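Local coordinates for COPII coat assembly protein SEC16 (PDB 3MZK) that helps start assembly of the COPII coat that forms transport vesicles and selects cargo at the endoplasmic reticulum, and also takes part in autophagy, at residues Y147-V157 with L172-I181; F219-F227 with S254-I263. All coordinates share one frame; numbering follows the deposited sequence.

Contact 1. Residues Y147-V157 with L172-I181; sequences YRLDINCQMRV and LALSKRDYAI
Leu149 N donates to Asp178 OD2 at 2.7 Å, the one direct hydrogen bond between the two segments. The bond is nearly straight, at 165° about the hydrogen, and meets the carboxylate oxygen on its anti side, 17° out of the carboxylate plane. With CG anti to the backbone N (chi1 -171°), the carboxylate of Asp178 reaches the backbone of Leu149. OD2 is held twice, because Tyr201 OH of the second subunit also bonds to it. OD1 caps the helix that begins at Tyr179 through a weak bond from Ala180 N. Asp178 thus starts a helix and fixes the incoming loop at the same time.

The packed side lies around Leu149. Its CD1 branch rests 3.6 Å from Lys176 CB, and its side chain crosses that of Lys176 at about a right angle. Further along, Leu172 CD2 packs against Arg156 and Val157 of helix 151-162. It lies 3.7 Å from Arg156 CB and 4.1 Å from Val157 CG2. The same methyl sits at the edge of the Arg156 guanidinium, whose NH2 bonds to Leu133 O of the second subunit.

The Tyr147 end is the watered side. Tyr147 CB comes 3.3 Å from Lys176 O, and the ring, partly exposed, slants past Arg177 CB. Water joins the backbones here. One molecule bridges Tyr147 N and Arg177 O, and another bridges Tyr147 O and Asp178 OD1.

Arg177 closes helix 166-175 with a Schellman motif. Within the helical solenoid, the turn between helices 166-175 and 179-187 packs against the loop into helix 151-162. Helix 191-203 follows on, touching Leu174 and Tyr179 through Lys200, while Phe137 of the second subunit packs on Cys153 and Lys176.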
# COMPACT_ATOMS: atom_id res chain seq x y z
N TYR B 147 12.86 -32.13 14.11
CA TYR B 147 13.98 -31.52 14.81
C TYR B 147 13.69 -30.10 15.26
O TYR B 147 12.79 -29.44 14.76
CB TYR B 147 15.24 -31.59 13.95
CG TYR B 147 15.64 -33.01 13.67
CD1 TYR B 147 16.53 -33.68 14.49
CD2 TYR B 147 15.08 -33.71 12.60
CE1 TYR B 147 16.88 -34.99 14.25
CE2 TYR B 147 15.43 -35.02 12.35
CZ TYR B 147 16.33 -35.66 13.18
OH TYR B 147 16.68 -36.97 12.93
N ARG B 148 14.47 -29.65 16.24
CA ARG B 148 14.24 -28.38 16.90
C ARG B 148 15.55 -27.91 17.52
O ARG B 148 16.26 -28.70 18.15
CB ARG B 148 13.19 -28.56 17.99
CG ARG B 148 12.96 -27.35 18.85
CD ARG B 148 12.08 -27.68 20.03
NE ARG B 148 11.68 -26.47 20.74
CZ ARG B 148 10.52 -25.85 20.56
NH1 ARG B 148 9.63 -26.34 19.71
NH2 ARG B 148 10.25 -24.75 21.24
N LEU B 149 15.86 -26.63 17.35
CA LEU B 149 17.09 -26.07 17.88
C LEU B 149 17.18 -26.20 19.40
O LEU B 149 16.23 -25.91 20.12
CB LEU B 149 17.21 -24.59 17.48
CG LEU B 149 18.11 -24.28 16.29
CD1 LEU B 149 17.78 -25.16 15.09
CD2 LEU B 149 18.02 -22.82 15.93
N ASP B 150 18.34 -26.65 19.88
CA ASP B 150 18.60 -26.70 21.32
C ASP B 150 19.01 -25.32 21.84
O ASP B 150 19.10 -24.37 21.06
CB ASP B 150 19.69 -27.73 21.65
CG ASP B 150 21.01 -27.46 20.94
OD1 ASP B 150 21.19 -26.35 20.40
OD2 ASP B 150 21.87 -28.36 20.93
N ILE B 151 19.24 -25.21 23.14
CA ILE B 151 19.59 -23.93 23.74
C ILE B 151 20.80 -23.30 23.04
O ILE B 151 20.78 -22.12 22.69
CB ILE B 151 19.85 -24.05 25.26
N ASN B 152 21.84 -24.09 22.81
CA ASN B 152 23.03 -23.61 22.12
C ASN B 152 22.70 -22.96 20.78
O ASN B 152 22.90 -21.77 20.60
CB ASN B 152 24.04 -24.73 21.91
CG ASN B 152 24.86 -25.01 23.15
OD1 ASN B 152 25.04 -24.14 24.00
ND2 ASN B 152 25.37 -26.23 23.26
N CYS B 153 22.20 -23.76 19.84
CA CYS B 153 21.85 -23.27 18.52
C CYS B 153 20.89 -22.09 18.62
O CYS B 153 21.00 -21.12 17.88
CB CYS B 153 21.22 -24.37 17.67
SG CYS B 153 22.22 -25.85 17.47
N GLN B 154 19.95 -22.18 19.55
CA GLN B 154 18.98 -21.11 19.74
C GLN B 154 19.69 -19.80 20.07
O GLN B 154 19.34 -18.75 19.54
CB GLN B 154 17.99 -21.48 20.84
CG GLN B 154 16.71 -20.69 20.82
CD GLN B 154 15.74 -21.17 21.87
OE1 GLN B 154 16.03 -22.10 22.61
NE2 GLN B 154 14.57 -20.55 21.93
N MET B 155 20.70 -19.86 20.93
CA MET B 155 21.51 -18.69 21.25
C MET B 155 22.26 -18.17 20.01
O MET B 155 22.33 -16.96 19.78
CB MET B 155 22.50 -18.99 22.37
CG MET B 155 21.85 -19.28 23.71
SD MET B 155 23.06 -19.47 25.05
CE MET B 155 24.15 -20.71 24.34
N ARG B 156 22.82 -19.09 19.24
CA ARG B 156 23.55 -18.72 18.03
C ARG B 156 22.66 -17.92 17.08
O ARG B 156 23.07 -16.89 16.55
CB ARG B 156 24.09 -19.97 17.33
CG ARG B 156 25.21 -20.66 18.07
CD ARG B 156 25.84 -21.77 17.24
NE ARG B 156 26.43 -21.27 16.00
CZ ARG B 156 27.66 -20.76 15.91
NH1 ARG B 156 28.43 -20.67 16.98
NH2 ARG B 156 28.12 -20.33 14.73
N VAL B 157 21.44 -18.41 16.86
CA VAL B 157 20.49 -17.74 15.99
C VAL B 157 20.19 -16.32 16.46
O VAL B 157 20.15 -15.39 15.66
CB VAL B 157 19.18 -18.53 15.88
CG1 VAL B 157 18.15 -17.73 15.11
CG2 VAL B 157 19.42 -19.87 15.21
N LEU B 172 21.91 -21.98 9.47
CA LEU B 172 22.02 -22.78 10.68
C LEU B 172 20.71 -23.49 11.01
O LEU B 172 20.70 -24.65 11.42
CB LEU B 172 22.48 -21.92 11.86
CG LEU B 172 22.51 -22.64 13.21
CD1 LEU B 172 23.36 -23.90 13.12
CD2 LEU B 172 23.00 -21.72 14.31
N ALA B 173 19.59 -22.79 10.84
CA ALA B 173 18.28 -23.36 11.14
C ALA B 173 17.94 -24.51 10.20
O ALA B 173 17.30 -25.48 10.59
CB ALA B 173 17.21 -22.29 11.08
N LEU B 174 18.37 -24.38 8.95
CA LEU B 174 18.11 -25.42 7.96
C LEU B 174 19.02 -26.64 8.15
O LEU B 174 18.60 -27.77 7.92
CB LEU B 174 18.27 -24.87 6.54
CG LEU B 174 17.22 -23.87 6.05
CD1 LEU B 174 17.53 -23.44 4.62
CD2 LEU B 174 15.84 -24.47 6.14
N SER B 175 20.26 -26.40 8.58
CA SER B 175 21.21 -27.48 8.76
C SER B 175 20.88 -28.32 9.98
O SER B 175 21.38 -29.43 10.14
CB SER B 175 22.64 -26.95 8.86
OG SER B 175 22.86 -26.28 10.09
N LYS B 176 20.03 -27.78 10.85
CA LYS B 176 19.57 -28.52 12.02
C LYS B 176 18.14 -28.98 11.81
O LYS B 176 17.51 -29.55 12.70
CB LYS B 176 19.67 -27.65 13.27
CG LYS B 176 21.09 -27.24 13.63
CD LYS B 176 21.95 -28.45 13.95
CE LYS B 176 23.38 -28.05 14.29
NZ LYS B 176 24.22 -29.23 14.63
N ARG B 177 17.63 -28.72 10.60
CA ARG B 177 16.29 -29.14 10.19
C ARG B 177 15.18 -28.59 11.07
O ARG B 177 14.16 -29.24 11.26
CB ARG B 177 16.21 -30.67 10.11
CG ARG B 177 17.19 -31.31 9.15
CD ARG B 177 16.78 -32.73 8.80
NE ARG B 177 15.51 -32.76 8.08
CZ ARG B 177 14.88 -33.86 7.68
NH1 ARG B 177 15.41 -35.05 7.92
NH2 ARG B 177 13.73 -33.77 7.03
N ASP B 178 15.38 -27.39 11.61
CA ASP B 178 14.33 -26.73 12.38
C ASP B 178 13.59 -25.75 11.48
O ASP B 178 13.96 -24.58 11.38
CB ASP B 178 14.91 -26.01 13.59
CG ASP B 178 13.83 -25.49 14.52
OD1 ASP B 178 12.72 -25.18 14.05
OD2 ASP B 178 14.10 -25.41 15.74
N TYR B 179 12.53 -26.23 10.84
CA TYR B 179 11.87 -25.46 9.80
C TYR B 179 10.96 -24.37 10.36
O TYR B 179 10.50 -23.50 9.62
CB TYR B 179 11.10 -26.39 8.86
CG TYR B 179 11.98 -27.42 8.20
CD1 TYR B 179 12.85 -27.07 7.17
CD2 TYR B 179 11.95 -28.75 8.60
CE1 TYR B 179 13.66 -28.02 6.57
CE2 TYR B 179 12.75 -29.70 8.00
CZ TYR B 179 13.60 -29.33 6.99
OH TYR B 179 14.41 -30.28 6.39
N ALA B 180 10.71 -24.40 11.66
CA ALA B 180 9.90 -23.37 12.29
C ALA B 180 10.63 -22.04 12.27
O ALA B 180 10.16 -21.07 11.68
CB ALA B 180 9.53 -23.77 13.71
N ILE B 181 11.80 -21.99 12.92
CA ILE B 181 12.60 -20.77 12.94
C ILE B 181 13.10 -20.45 11.55
O ILE B 181 13.31 -19.29 11.21
CB ILE B 181 13.83 -20.90 13.86
CG1 ILE B 181 13.86 -22.28 14.51
CG2 ILE B 181 13.86 -19.79 14.91
CD1 ILE B 181 14.92 -22.41 15.55
O HOH W 1 11.79 -30.69 11.87
O HOH W 2 11.00 -27.41 14.35

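Contact 2. Residues F219-F227 with S254-I263; sequences FLLLIFQVF and SIVAAVLINI
The ring of Phe219 has Ile255 CG1 over one face. Its edge points at the second helix, with CE2 3.4 Å from Ala258 CB and CZ 3.5 Å from Ser254 O. The ring of Phe227 also arrives edge-on. Its CZ lies 3.4 Å from Val259 O, close to the ring plane. The amide of Asn262 stands steeply to this ring, with the planes 78° apart, and Asn262 CB lies 3.8 Å from Phe227 CZ. Phe227 CG is anti to its carbonyl carbon (chi1 -66°), which sends the ring across to the last turn of helix 252-261.

Between the rings the contact is aliphatic. Leu222 CD2 meets Ile255 CG2 at 3.4 Å, the two side chains crossing almost perpendicularly. Val226 and Val259 meet tip to tip, CG1 to CG1 at 4.1 Å. Ile223 CD1 adds a touch on Ala258 CB.

The two helices run in roughly the same direction, 42° apart, with axes 10.2 Å from each other. Helices 231-240 and 242-250 come between them in the chain. This is helix-on-helix packing in the alpha-solenoid of the Sec23-binding domain. Phe280 of helix 275-290 covers Leu222, Val226 and Val259.

A serine in place of Phe227 would probably open a gap beside Val259 and Asn262 and take away the ring that packs on Leu188 of the second subunit. The amide of Asn262 makes weak hydrogen bonds to Leu161 O and His166 NE2 of that subunit.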
# COMPACT_ATOMS: atom_id res chain seq x y z
N PHE B 219 0.50 -30.06 -3.82
CA PHE B 219 -0.70 -29.29 -3.56
C PHE B 219 -0.45 -28.26 -2.45
O PHE B 219 -0.69 -27.07 -2.64
CB PHE B 219 -1.86 -30.22 -3.20
CG PHE B 219 -3.22 -29.67 -3.54
CD1 PHE B 219 -4.25 -30.51 -3.93
CD2 PHE B 219 -3.47 -28.31 -3.48
CE1 PHE B 219 -5.50 -30.01 -4.24
CE2 PHE B 219 -4.72 -27.80 -3.79
CZ PHE B 219 -5.73 -28.66 -4.17
N LEU B 220 0.06 -28.73 -1.31
CA LEU B 220 0.36 -27.84 -0.19
C LEU B 220 1.33 -26.74 -0.60
O LEU B 220 1.13 -25.56 -0.27
CB LEU B 220 0.95 -28.63 0.98
CG LEU B 220 -0.02 -29.47 1.81
CD1 LEU B 220 0.74 -30.22 2.90
CD2 LEU B 220 -1.10 -28.60 2.42
N LEU B 221 2.38 -27.12 -1.32
CA LEU B 221 3.38 -26.18 -1.77
C LEU B 221 2.74 -25.04 -2.55
O LEU B 221 3.02 -23.87 -2.30
CB LEU B 221 4.43 -26.88 -2.63
CG LEU B 221 5.49 -25.98 -3.26
CD1 LEU B 221 6.18 -25.13 -2.19
CD2 LEU B 221 6.50 -26.81 -4.01
N LEU B 222 1.87 -25.39 -3.49
CA LEU B 222 1.24 -24.39 -4.34
C LEU B 222 0.35 -23.43 -3.56
O LEU B 222 0.43 -22.21 -3.75
CB LEU B 222 0.43 -25.05 -5.46
CG LEU B 222 -0.24 -24.04 -6.37
CD1 LEU B 222 0.22 -24.22 -7.80
CD2 LEU B 222 -1.76 -24.13 -6.27
N ILE B 223 -0.50 -23.97 -2.69
CA ILE B 223 -1.38 -23.15 -1.86
C ILE B 223 -0.62 -22.11 -1.05
O ILE B 223 -1.02 -20.95 -0.97
CB ILE B 223 -2.21 -24.01 -0.89
CG1 ILE B 223 -3.11 -24.97 -1.67
CG2 ILE B 223 -3.05 -23.13 0.00
CD1 ILE B 223 -3.96 -25.84 -0.80
N PHE B 224 0.49 -22.53 -0.45
CA PHE B 224 1.30 -21.64 0.37
C PHE B 224 2.08 -20.64 -0.48
O PHE B 224 2.36 -19.53 -0.04
CB PHE B 224 2.24 -22.43 1.28
CG PHE B 224 1.52 -23.26 2.30
CD1 PHE B 224 0.46 -22.74 3.02
CD2 PHE B 224 1.89 -24.58 2.53
CE1 PHE B 224 -0.21 -23.50 3.96
CE2 PHE B 224 1.22 -25.35 3.47
CZ PHE B 224 0.17 -24.81 4.18
N GLN B 225 2.43 -21.04 -1.70
CA GLN B 225 3.14 -20.14 -2.60
C GLN B 225 2.24 -19.01 -3.06
O GLN B 225 2.65 -17.85 -3.12
CB GLN B 225 3.67 -20.89 -3.82
CG GLN B 225 4.81 -21.84 -3.52
CD GLN B 225 5.94 -21.17 -2.79
OE1 GLN B 225 6.18 -19.97 -2.96
NE2 GLN B 225 6.63 -21.92 -1.95
N VAL B 226 1.00 -19.35 -3.39
CA VAL B 226 0.05 -18.38 -3.93
C VAL B 226 -0.18 -17.22 -2.97
O VAL B 226 -0.15 -16.06 -3.37
CB VAL B 226 -1.30 -19.04 -4.29
CG1 VAL B 226 -2.35 -17.99 -4.62
CG2 VAL B 226 -1.12 -20.03 -5.45
N PHE B 227 -0.42 -17.54 -1.70
CA PHE B 227 -0.75 -16.51 -0.73
C PHE B 227 0.49 -15.84 -0.15
O PHE B 227 0.46 -15.26 0.93
CB PHE B 227 -1.63 -17.09 0.37
CG PHE B 227 -2.99 -17.52 -0.11
CD1 PHE B 227 -4.01 -16.59 -0.25
CD2 PHE B 227 -3.23 -18.84 -0.44
CE1 PHE B 227 -5.26 -16.99 -0.69
CE2 PHE B 227 -4.48 -19.24 -0.88
CZ PHE B 227 -5.50 -18.31 -1.01
N SER B 254 -9.52 -28.89 -8.93
CA SER B 254 -9.45 -28.91 -7.47
C SER B 254 -8.39 -27.94 -6.95
O SER B 254 -8.51 -27.43 -5.84
CB SER B 254 -9.17 -30.33 -6.96
OG SER B 254 -8.00 -30.86 -7.57
N ILE B 255 -7.36 -27.70 -7.75
CA ILE B 255 -6.30 -26.77 -7.38
C ILE B 255 -6.83 -25.34 -7.27
O ILE B 255 -6.71 -24.70 -6.24
CB ILE B 255 -5.15 -26.80 -8.40
CG1 ILE B 255 -4.49 -28.18 -8.43
CG2 ILE B 255 -4.13 -25.73 -8.07
CD1 ILE B 255 -3.33 -28.28 -9.39
N VAL B 256 -7.43 -24.86 -8.35
CA VAL B 256 -8.02 -23.53 -8.35
C VAL B 256 -9.08 -23.42 -7.26
O VAL B 256 -9.16 -22.41 -6.57
CB VAL B 256 -8.62 -23.19 -9.73
CG1 VAL B 256 -9.30 -21.82 -9.71
CG2 VAL B 256 -7.54 -23.22 -10.79
N ALA B 257 -9.87 -24.47 -7.09
CA ALA B 257 -10.93 -24.49 -6.09
C ALA B 257 -10.37 -24.32 -4.68
O ALA B 257 -10.97 -23.64 -3.85
CB ALA B 257 -11.75 -25.77 -6.19
N ALA B 258 -9.22 -24.94 -4.43
CA ALA B 258 -8.56 -24.82 -3.14
C ALA B 258 -8.14 -23.38 -2.88
O ALA B 258 -8.34 -22.85 -1.78
CB ALA B 258 -7.35 -25.74 -3.06
N VAL B 259 -7.56 -22.74 -3.89
CA VAL B 259 -7.13 -21.36 -3.76
C VAL B 259 -8.30 -20.42 -3.48
O VAL B 259 -8.25 -19.62 -2.56
CB VAL B 259 -6.37 -20.88 -5.02
CG1 VAL B 259 -6.16 -19.38 -4.97
CG2 VAL B 259 -5.04 -21.61 -5.14
N LEU B 260 -9.35 -20.54 -4.28
CA LEU B 260 -10.50 -19.64 -4.15
C LEU B 260 -11.17 -19.74 -2.78
O LEU B 260 -11.54 -18.73 -2.19
CB LEU B 260 -11.52 -19.89 -5.27
CG LEU B 260 -11.01 -19.64 -6.69
CD1 LEU B 260 -12.11 -19.91 -7.71
CD2 LEU B 260 -10.46 -18.23 -6.84
N ILE B 261 -11.31 -20.96 -2.28
CA ILE B 261 -12.03 -21.19 -1.04
C ILE B 261 -11.24 -20.71 0.17
O ILE B 261 -11.77 -20.61 1.27
CB ILE B 261 -12.40 -22.68 -0.86
CG1 ILE B 261 -13.65 -22.82 0.02
CG2 ILE B 261 -11.23 -23.46 -0.30
CD1 ILE B 261 -14.19 -24.24 0.07
N ASN B 262 -9.96 -20.41 -0.04
CA ASN B 262 -9.10 -19.93 1.03
C ASN B 262 -8.89 -18.42 0.98
O ASN B 262 -8.05 -17.88 1.69
CB ASN B 262 -7.75 -20.63 1.00
CG ASN B 262 -7.81 -22.03 1.55
OD1 ASN B 262 -8.39 -22.26 2.61
ND2 ASN B 262 -7.23 -22.98 0.84
N ILE B 263 -9.65 -17.75 0.12
CA ILE B 263 -9.58 -16.30 0.03
C ILE B 263 -10.29 -15.70 1.24
O ILE B 263 -11.44 -16.04 1.53
CB ILE B 263 -10.22 -15.77 -1.27
CG1 ILE B 263 -9.41 -16.23 -2.48
CG2 ILE B 263 -10.29 -14.24 -1.26
CD1 ILE B 263 -9.92 -15.67 -3.78

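Along the chain the two contacts follow one another, 147-181 first and 219-263 second. Their centres are about 29 Å apart, and their nearest atoms about 11 Å apart, so they do not touch. Contact 1 lies far out, about 44 Å from the centre of the chain, whereas contact 2 lies about 16 Å from it, on the same side. Helix 191-203 stands between them and touches both. Both contacts also meet the second subunit. At contact 2 its residues Leu161, Gln162, Thr163, Gly164, His166 and Leu188, from its outer part, reach the inner helices. Contact 1 meets other parts of it, among them Phe137 and Tyr201. This is consistent with an interlocked dimer.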